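Local coordinates for protein phosphatidylinositol-specific phospholipase C1 (Streptomyces antibioticus, PDB 3H4X) that belongs to the phosphatidylinositol-specific phospholipase C family and folds as a single-chain, irregular TIM-type alpha/beta barrel, at residues G120-F134 with L185-E199. Residues are numbered along the deposited sequence; the frame is centred on the assembly and turned at random.
Sequences GHRPILLKIEMKDGF and LAGKFLFELIPGTVE. With EOH (ethanol), chain T.
Glu129 OE2 is gripped from opposite faces of its carboxylate plane: Thr197 N donates to it at 3.1 Å, and Lys131 NZ forms a salt bridge with it at 2.8 Å. Bent at both chi2 (-57°) and chi3 (-63°), the lysine chain lets the same ammonium group also reach Thr197 OG1, just past the end of strand 189-195, at 2.9 Å. Nearby, Lys131 O accepts Glu199 N and, more weakly, Val198 N. Leading up to these residues, strands 124-130 and 189-195 run parallel, neighbouring staves of the irregular alpha/beta (TIM-type) barrel expected of a phosphatidylinositol-specific phospholipase C. Seven backbone bonds join the pair, from Ile124 N to Lys188 O through Met130 N to Ile194 O. Lys127 and Glu192 extend side by side, yet Glu192 OE1 meets the methylenes, 3.4 Å from Lys127 CG, and has no polar partner; Lys127 NZ instead forms a salt bridge with Asp260 and donates to an ethanol, probably from the crystallisation liquor. On the other sheet face, Leu126 CD2 sits over the rim of the Phe191 ring. At the far end, Gly187 CA lies over the centre of the His121 imidazole in a CH-pi contact, and Gly187 N donates to His121 O at 2.7 Å.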
ATOM      1  N   GLY A 120     -16.908   3.439 -10.153  1.00 13.70           N
ATOM      2  CA  GLY A 120     -15.910   3.979 -11.063  1.00 13.00           C
ATOM      3  C   GLY A 120     -14.899   4.900 -10.407  1.00 12.06           C
ATOM      4  O   GLY A 120     -14.229   5.673 -11.091  1.00 12.20           O
ATOM      5  N   HIS A 121     -14.773   4.809  -9.084  1.00 11.21           N
ATOM      6  CA  HIS A 121     -13.821   5.646  -8.359  1.00 10.25           C
ATOM      7  C   HIS A 121     -12.385   5.405  -8.818  1.00  9.82           C
ATOM      8  O   HIS A 121     -12.070   4.370  -9.403  1.00  9.93           O
ATOM      9  CB  HIS A 121     -13.939   5.452  -6.839  1.00  9.94           C
ATOM     10  CG  HIS A 121     -13.680   4.051  -6.368  1.00  8.87           C
ATOM     11  ND1 HIS A 121     -12.412   3.519  -6.251  1.00  8.75           N
ATOM     12  CD2 HIS A 121     -14.531   3.084  -5.945  1.00  8.94           C
ATOM     13  CE1 HIS A 121     -12.497   2.282  -5.792  1.00  8.93           C
ATOM     14  NE2 HIS A 121     -13.771   1.994  -5.595  1.00  9.01           N
ATOM     15  N   ARG A 122     -11.516   6.371  -8.558  1.00  9.70           N
ATOM     16  CA  ARG A 122     -10.098   6.209  -8.844  1.00  9.45           C
ATOM     17  C   ARG A 122      -9.563   4.956  -8.154  1.00  8.94           C
ATOM     18  O   ARG A 122     -10.015   4.599  -7.066  1.00  8.64           O
ATOM     19  CB  ARG A 122      -9.329   7.422  -8.333  1.00  9.69           C
ATOM     20  CG  ARG A 122      -9.225   7.460  -6.811  1.00 10.12           C
ATOM     21  CD  ARG A 122      -8.830   8.831  -6.301  1.00 10.65           C
ATOM     22  NE  ARG A 122      -8.512   8.801  -4.879  1.00 10.52           N
ATOM     23  CZ  ARG A 122      -9.406   8.860  -3.895  1.00  9.68           C
ATOM     24  NH1 ARG A 122     -10.704   8.955  -4.160  1.00 10.66           N
ATOM     25  NH2 ARG A 122      -8.998   8.825  -2.635  1.00  9.78           N
ATOM     26  N   PRO A 123      -8.585   4.283  -8.770  1.00  8.67           N
ATOM     27  CA  PRO A 123      -7.981   3.156  -8.061  1.00  8.46           C
ATOM     28  C   PRO A 123      -7.254   3.658  -6.817  1.00  7.85           C
ATOM     29  O   PRO A 123      -6.596   4.701  -6.858  1.00  8.12           O
ATOM     30  CB  PRO A 123      -6.989   2.589  -9.078  1.00  8.96           C
ATOM     31  CG  PRO A 123      -6.682   3.738  -9.987  1.00  9.13           C
ATOM     32  CD  PRO A 123      -7.947   4.541 -10.073  1.00  9.15           C
ATOM     33  N   ILE A 124      -7.372   2.920  -5.719  1.00  7.52           N
ATOM     34  CA  ILE A 124      -6.757   3.323  -4.465  1.00  7.60           C
ATOM     35  C   ILE A 124      -5.893   2.191  -3.939  1.00  7.17           C
ATOM     36  O   ILE A 124      -6.335   1.045  -3.854  1.00  7.40           O
ATOM     37  CB  ILE A 124      -7.814   3.727  -3.415  1.00  8.05           C
ATOM     38  CG1 ILE A 124      -8.546   4.993  -3.876  1.00  8.97           C
ATOM     39  CG2 ILE A 124      -7.168   3.931  -2.051  1.00  9.16           C
ATOM     40  CD1 ILE A 124      -9.750   5.354  -3.038  1.00 11.04           C
ATOM     41  N   LEU A 125      -4.651   2.522  -3.602  1.00  6.69           N
ATOM     42  CA  LEU A 125      -3.734   1.573  -2.996  1.00  6.74           C
ATOM     43  C   LEU A 125      -3.774   1.742  -1.488  1.00  6.77           C
ATOM     44  O   LEU A 125      -3.522   2.837  -0.971  1.00  6.81           O
ATOM     45  CB  LEU A 125      -2.313   1.806  -3.512  1.00  7.38           C
ATOM     46  CG  LEU A 125      -1.213   0.922  -2.912  1.00  7.80           C
ATOM     47  CD1 LEU A 125      -1.496  -0.559  -3.144  1.00  8.49           C
ATOM     48  CD2 LEU A 125       0.159   1.298  -3.462  1.00  9.61           C
ATOM     49  N   LEU A 126      -4.121   0.665  -0.792  1.00  6.73           N
ATOM     50  CA  LEU A 126      -4.027   0.627   0.660  1.00  7.54           C
ATOM     51  C   LEU A 126      -2.683   0.036   1.018  1.00  7.17           C
ATOM     52  O   LEU A 126      -2.430  -1.154   0.783  1.00  7.67           O
ATOM     53  CB  LEU A 126      -5.119  -0.249   1.264  1.00  8.77           C
ATOM     54  CG  LEU A 126      -6.544   0.274   1.169  1.00 11.75           C
ATOM     55  CD1 LEU A 126      -6.597   1.752   1.511  1.00 13.83           C
ATOM     56  CD2 LEU A 126      -7.074   0.026  -0.228  1.00 13.86           C
ATOM     57  N   LYS A 127      -1.812   0.870   1.565  1.00  7.01           N
ATOM     58  CA  LYS A 127      -0.521   0.408   2.008  1.00  7.07           C
ATOM     59  C   LYS A 127      -0.651  -0.019   3.451  1.00  7.14           C
ATOM     60  O   LYS A 127      -1.032   0.773   4.311  1.00  8.25           O
ATOM     61  CB  LYS A 127       0.513   1.515   1.879  1.00  7.34           C
ATOM     62  CG  LYS A 127       1.843   1.177   2.516  1.00  7.93           C
ATOM     63  CD  LYS A 127       2.842   2.286   2.307  1.00  9.04           C
ATOM     64  CE  LYS A 127       4.042   2.110   3.211  1.00  9.18           C
ATOM     65  NZ  LYS A 127       5.096   3.119   2.921  1.00  8.88           N
ATOM     66  N   ILE A 128      -0.339  -1.280   3.706  1.00  7.10           N
ATOM     67  CA  ILE A 128      -0.481  -1.841   5.030  1.00  7.89           C
ATOM     68  C   ILE A 128       0.894  -2.117   5.607  1.00  7.33           C
ATOM     69  O   ILE A 128       1.656  -2.924   5.059  1.00  7.78           O
ATOM     70  CB  ILE A 128      -1.241  -3.170   4.970  1.00  8.52           C
ATOM     71  CG1 ILE A 128      -2.548  -3.016   4.181  1.00 10.69           C
ATOM     72  CG2 ILE A 128      -1.418  -3.748   6.371  1.00  9.88           C
ATOM     73  CD1 ILE A 128      -3.521  -2.056   4.776  1.00 13.59           C
ATOM     74  N   GLU A 129       1.222  -1.445   6.705  1.00  7.31           N
ATOM     75  CA  GLU A 129       2.390  -1.828   7.476  1.00  7.57           C
ATOM     76  C   GLU A 129       1.938  -2.791   8.559  1.00  7.26           C
ATOM     77  O   GLU A 129       1.126  -2.437   9.421  1.00  7.35           O
ATOM     78  CB  GLU A 129       3.087  -0.616   8.100  1.00  8.24           C
ATOM     79  CG  GLU A 129       4.285  -1.025   8.959  1.00  8.98           C
ATOM     80  CD  GLU A 129       5.037   0.143   9.578  1.00 10.07           C
ATOM     81  OE1 GLU A 129       5.102   1.225   8.959  1.00 11.82           O
ATOM     82  OE2 GLU A 129       5.591  -0.032  10.686  1.00 10.70           O
ATOM     83  N   MET A 130       2.452  -4.014   8.505  1.00  7.22           N
ATOM     84  CA  MET A 130       2.162  -5.007   9.526  1.00  7.76           C
ATOM     85  C   MET A 130       3.129  -4.747  10.672  1.00  7.35           C
ATOM     86  O   MET A 130       4.244  -5.280  10.696  1.00  7.37           O
ATOM     87  CB  MET A 130       2.344  -6.416   8.965  1.00  8.44           C
ATOM     88  CG  MET A 130       1.447  -6.744   7.783  1.00 10.81           C
ATOM     89  SD  MET A 130      -0.311  -6.621   8.161  1.00 13.97           S
ATOM     90  CE  MET A 130      -0.311  -7.317   9.808  1.00 10.07           C
ATOM     91  N   LYS A 131       2.708  -3.896  11.605  1.00  7.83           N
ATOM     92  CA  LYS A 131       3.595  -3.377  12.648  1.00  8.34           C
ATOM     93  C   LYS A 131       4.407  -4.475  13.312  1.00  8.31           C
ATOM     94  O   LYS A 131       5.623  -4.343  13.508  1.00  8.65           O
ATOM     95  CB  LYS A 131       2.787  -2.628  13.714  1.00  8.72           C
ATOM     96  CG  LYS A 131       2.109  -1.359  13.237  1.00 10.50           C
ATOM     97  CD  LYS A 131       3.079  -0.369  12.635  1.00 12.57           C
ATOM     98  CE  LYS A 131       4.091   0.106  13.648  1.00 13.23           C
ATOM     99  NZ  LYS A 131       4.881   1.247  13.097  1.00 14.09           N
ATOM    100  N   ASP A 132       3.718  -5.554  13.662  1.00  8.81           N
ATOM    101  CA  ASP A 132       4.314  -6.662  14.391  1.00  9.35           C
ATOM    102  C   ASP A 132       4.298  -7.953  13.576  1.00  9.49           C
ATOM    103  O   ASP A 132       4.337  -9.051  14.135  1.00 10.33           O
ATOM    104  CB  ASP A 132       3.589  -6.864  15.729  1.00  9.59           C
ATOM    105  CG  ASP A 132       2.093  -7.112  15.560  1.00  9.99           C
ATOM    106  OD1 ASP A 132       1.613  -7.139  14.406  1.00 10.32           O
ATOM    107  OD2 ASP A 132       1.387  -7.288  16.576  1.00 10.71           O
ATOM    108  N   GLY A 133       4.257  -7.819  12.253  1.00  9.51           N
ATOM    109  CA  GLY A 133       4.240  -8.973  11.360  1.00  9.85           C
ATOM    110  C   GLY A 133       2.930  -9.738  11.415  1.00  9.82           C
ATOM    111  O   GLY A 133       1.930  -9.240  11.930  1.00 10.75           O
ATOM    112  N   PHE A 134       2.940 -10.952  10.874  1.00 10.25           N
ATOM    113  CA  PHE A 134       1.767 -11.811  10.902  1.00 10.32           C
ATOM    114  C   PHE A 134       1.721 -12.655  12.171  1.00 10.65           C
ATOM    115  O   PHE A 134       2.677 -12.697  12.953  1.00 11.02           O
ATOM    116  CB  PHE A 134       1.741 -12.725   9.672  1.00 10.17           C
ATOM    117  CG  PHE A 134       1.305 -12.038   8.407  1.00 10.15           C
ATOM    118  CD1 PHE A 134      -0.022 -11.717   8.206  1.00 10.49           C
ATOM    119  CD2 PHE A 134       2.223 -11.724   7.416  1.00 10.87           C
ATOM    120  CE1 PHE A 134      -0.430 -11.087   7.040  1.00 11.48           C
ATOM    121  CE2 PHE A 134       1.821 -11.094   6.250  1.00 11.75           C
ATOM    122  CZ  PHE A 134       0.496 -10.777   6.064  1.00 11.86           C
ATOM    123  N   LEU A 185      -8.669   0.349 -14.177  1.00  9.58           N
ATOM    124  CA  LEU A 185      -8.633   0.076 -12.744  1.00  9.31           C
ATOM    125  C   LEU A 185      -9.640   0.909 -11.947  1.00  9.51           C
ATOM    126  O   LEU A 185      -9.613   0.911 -10.714  1.00  9.37           O
ATOM    127  CB  LEU A 185      -7.216   0.283 -12.208  1.00  9.20           C
ATOM    128  CG  LEU A 185      -6.244  -0.824 -12.622  1.00  8.96           C
ATOM    129  CD1 LEU A 185      -4.804  -0.364 -12.484  1.00 10.09           C
ATOM    130  CD2 LEU A 185      -6.495  -2.095 -11.817  1.00  9.90           C
ATOM    131  N   ALA A 186     -10.532   1.604 -12.646  1.00  9.95           N
ATOM    132  CA  ALA A 186     -11.603   2.332 -11.980  1.00 10.34           C
ATOM    133  C   ALA A 186     -12.394   1.377 -11.096  1.00 10.15           C
ATOM    134  O   ALA A 186     -12.683   0.249 -11.487  1.00 10.47           O
ATOM    135  CB  ALA A 186     -12.518   2.992 -13.005  1.00 10.90           C
ATOM    136  N   GLY A 187     -12.728   1.827  -9.892  1.00  9.72           N
ATOM    137  CA  GLY A 187     -13.498   1.018  -8.964  1.00  9.40           C
ATOM    138  C   GLY A 187     -12.722  -0.115  -8.313  1.00  9.01           C
ATOM    139  O   GLY A 187     -13.324  -1.054  -7.798  1.00  9.87           O
ATOM    140  N   LYS A 188     -11.390  -0.030  -8.322  1.00  8.47           N
ATOM    141  CA  LYS A 188     -10.558  -1.069  -7.713  1.00  8.20           C
ATOM    142  C   LYS A 188      -9.758  -0.580  -6.517  1.00  7.68           C
ATOM    143  O   LYS A 188      -9.344   0.581  -6.445  1.00  8.09           O
ATOM    144  CB  LYS A 188      -9.589  -1.669  -8.737  1.00  8.47           C
ATOM    145  CG  LYS A 188     -10.270  -2.338  -9.917  1.00  9.60           C
ATOM    146  CD  LYS A 188     -11.009  -3.602  -9.512  1.00 11.33           C
ATOM    147  CE  LYS A 188     -11.760  -4.188 -10.704  1.00 13.06           C
ATOM    148  NZ  LYS A 188     -12.437  -5.467 -10.370  1.00 15.10           N
ATOM    149  N   PHE A 189      -9.539  -1.502  -5.588  1.00  7.24           N
ATOM    150  CA  PHE A 189      -8.575  -1.329  -4.517  1.00  7.39           C
ATOM    151  C   PHE A 189      -7.421  -2.281  -4.753  1.00  7.16           C
ATOM    152  O   PHE A 189      -7.610  -3.411  -5.215  1.00  7.25           O
ATOM    153  CB  PHE A 189      -9.191  -1.676  -3.163  1.00  7.53           C
ATOM    154  CG  PHE A 189     -10.284  -0.746  -2.732  1.00  8.32           C
ATOM    155  CD1 PHE A 189     -10.012   0.571  -2.395  1.00  9.37           C
ATOM    156  CD2 PHE A 189     -11.588  -1.196  -2.636  1.00  9.78           C
ATOM    157  CE1 PHE A 189     -11.030   1.423  -1.989  1.00 10.13           C
ATOM    158  CE2 PHE A 189     -12.605  -0.349  -2.230  1.00 10.82           C
ATOM    159  CZ  PHE A 189     -12.324   0.959  -1.908  1.00 10.76           C
ATOM    160  N   LEU A 190      -6.225  -1.822  -4.412  1.00  6.95           N
ATOM    161  CA  LEU A 190      -5.056  -2.675  -4.383  1.00  6.76           C
ATOM    162  C   LEU A 190      -4.471  -2.595  -2.983  1.00  6.43           C
ATOM    163  O   LEU A 190      -4.707  -1.623  -2.261  1.00  7.00           O
ATOM    164  CB  LEU A 190      -4.030  -2.229  -5.427  1.00  7.14           C
ATOM    165  CG  LEU A 190      -4.503  -2.296  -6.886  1.00  8.65           C
ATOM    166  CD1 LEU A 190      -5.245  -1.028  -7.299  1.00 10.23           C
ATOM    167  CD2 LEU A 190      -3.340  -2.545  -7.827  1.00 10.11           C
ATOM    168  N   PHE A 191      -3.714  -3.617  -2.602  1.00  6.02           N
ATOM    169  CA  PHE A 191      -3.079  -3.648  -1.295  1.00  6.16           C
ATOM    170  C   PHE A 191      -1.585  -3.883  -1.439  1.00  6.31           C
ATOM    171  O   PHE A 191      -1.159  -4.720  -2.237  1.00  6.67           O
ATOM    172  CB  PHE A 191      -3.681  -4.757  -0.426  1.00  6.38           C
ATOM    173  CG  PHE A 191      -5.082  -4.478   0.023  1.00  6.49           C
ATOM    174  CD1 PHE A 191      -5.323  -3.910   1.260  1.00  7.48           C
ATOM    175  CD2 PHE A 191      -6.159  -4.780  -0.791  1.00  7.63           C
ATOM    176  CE1 PHE A 191      -6.608  -3.636   1.676  1.00  8.51           C
ATOM    177  CE2 PHE A 191      -7.448  -4.510  -0.378  1.00  8.46           C
ATOM    178  CZ  PHE A 191      -7.671  -3.939   0.860  1.00  8.68           C
ATOM    179  N   GLU A 192      -0.807  -3.142  -0.659  1.00  6.26           N
ATOM    180  CA  GLU A 192       0.640  -3.315  -0.540  1.00  6.73           C
ATOM    181  C   GLU A 192       0.945  -3.691   0.906  1.00  6.70           C
ATOM    182  O   GLU A 192       0.367  -3.113   1.824  1.00  7.92           O
ATOM    183  CB  GLU A 192       1.357  -2.000  -0.873  1.00  6.86           C
ATOM    184  CG  GLU A 192       2.852  -2.007  -0.562  1.00  7.79           C
ATOM    185  CD  GLU A 192       3.468  -0.615  -0.446  1.00  8.23           C
ATOM    186  OE1 GLU A 192       2.759   0.404  -0.613  1.00  9.42           O
ATOM    187  OE2 GLU A 192       4.689  -0.550  -0.172  1.00  8.95           O
ATOM    188  N   LEU A 193       1.836  -4.654   1.115  1.00  6.54           N
ATOM    189  CA  LEU A 193       2.272  -5.016   2.461  1.00  6.91           C
ATOM    190  C   LEU A 193       3.745  -4.684   2.664  1.00  6.89           C
ATOM    191  O   LEU A 193       4.576  -5.023   1.819  1.00  7.10           O
ATOM    192  CB  LEU A 193       2.096  -6.520   2.684  1.00  7.41           C
ATOM    193  CG  LEU A 193       0.681  -7.017   2.962  1.00  8.23           C
ATOM    194  CD1 LEU A 193       0.557  -8.510   2.697  1.00  9.50           C
ATOM    195  CD2 LEU A 193       0.283  -6.700   4.398  1.00  9.55           C
ATOM    196  N   ILE A 194       4.074  -4.036   3.780  1.00  6.99           N
ATOM    197  CA  ILE A 194       5.468  -3.926   4.212  1.00  7.47           C
ATOM    198  C   ILE A 194       5.623  -4.437   5.635  1.00  7.28           C
ATOM    199  O   ILE A 194       4.664  -4.435   6.415  1.00  7.38           O
ATOM    200  CB  ILE A 194       6.035  -2.482   4.130  1.00  7.60           C
ATOM    201  CG1 ILE A 194       5.255  -1.516   5.029  1.00  8.29           C
ATOM    202  CG2 ILE A 194       6.091  -1.998   2.691  1.00  8.56           C
ATOM    203  CD1 ILE A 194       6.022  -0.241   5.347  1.00  8.96           C
ATOM    204  N   PRO A 195       6.839  -4.891   5.980  1.00  7.42           N
ATOM    205  CA  PRO A 195       7.122  -5.276   7.354  1.00  7.87           C
ATOM    206  C   PRO A 195       7.077  -4.057   8.265  1.00  8.05           C
ATOM    207  O   PRO A 195       7.251  -2.922   7.807  1.00  8.35           O
ATOM    208  CB  PRO A 195       8.552  -5.835   7.287  1.00  8.24           C
ATOM    209  CG  PRO A 195       8.811  -6.110   5.852  1.00  8.41           C
ATOM    210  CD  PRO A 195       8.004  -5.088   5.103  1.00  7.89           C
ATOM    211  N   GLY A 196       6.862  -4.296   9.552  1.00  8.38           N
ATOM    212  CA  GLY A 196       6.641  -3.212  10.498  1.00  9.36           C
ATOM    213  C   GLY A 196       7.821  -2.907  11.395  1.00 10.24           C
ATOM    214  O   GLY A 196       8.770  -3.689  11.497  1.00 10.45           O
ATOM    215  N   THR A 197       7.751  -1.762  12.062  1.00 11.29           N
ATOM    216  CA  THR A 197       8.834  -1.318  12.931  1.00 12.70           C
ATOM    217  C   THR A 197       9.063  -2.244  14.123  1.00 13.30           C
ATOM    218  O   THR A 197      10.190  -2.383  14.596  1.00 13.68           O
ATOM    219  CB  THR A 197       8.592   0.113  13.442  1.00 13.00           C
ATOM    220  OG1 THR A 197       7.329   0.175  14.113  1.00 13.71           O
ATOM    221  CG2 THR A 197       8.593   1.094  12.283  1.00 13.93           C
ATOM    222  N   VAL A 198       8.002  -2.877  14.612  1.00 14.15           N
ATOM    223  CA  VAL A 198       8.129  -3.760  15.770  1.00 15.60           C
ATOM    224  C   VAL A 198       8.812  -5.080  15.420  1.00 16.49           C
ATOM    225  O   VAL A 198       9.636  -5.581  16.190  1.00 16.75           O
ATOM    226  CB  VAL A 198       6.773  -4.032  16.436  1.00 15.59           C
ATOM    227  CG1 VAL A 198       6.953  -4.923  17.657  1.00 16.06           C
ATOM    228  CG2 VAL A 198       6.115  -2.722  16.824  1.00 15.78           C
ATOM    229  N   GLU A 199       8.483  -5.652  14.264  1.00 17.68           N
ATOM    230  CA  GLU A 199       9.132  -6.903  13.880  1.00 18.99           C
ATOM    231  C   GLU A 199      10.577  -6.644  13.447  1.00 20.13           C
ATOM    232  O   GLU A 199      11.418  -7.539  13.495  1.00 20.49           O
ATOM    233  CB  GLU A 199       8.320  -7.694  12.839  1.00 19.02           C
ATOM    234  CG  GLU A 199       8.375  -7.163  11.425  1.00 17.76           C
ATOM    235  CD  GLU A 199       7.420  -7.890  10.479  1.00 14.80           C
ATOM    236  OE1 GLU A 199       7.377  -9.142  10.472  1.00 12.84           O
ATOM    237  OE2 GLU A 199       6.721  -7.193   9.726  1.00 13.06           O
TER
HETATM  238  C1  EOH T 358       7.366   3.014   5.150  1.00 17.05           C
HETATM  239  C2  EOH T 358       8.382   3.097   6.287  1.00 16.49           C
HETATM  240  O   EOH T 358       6.242   3.845   5.354  1.00 16.57           O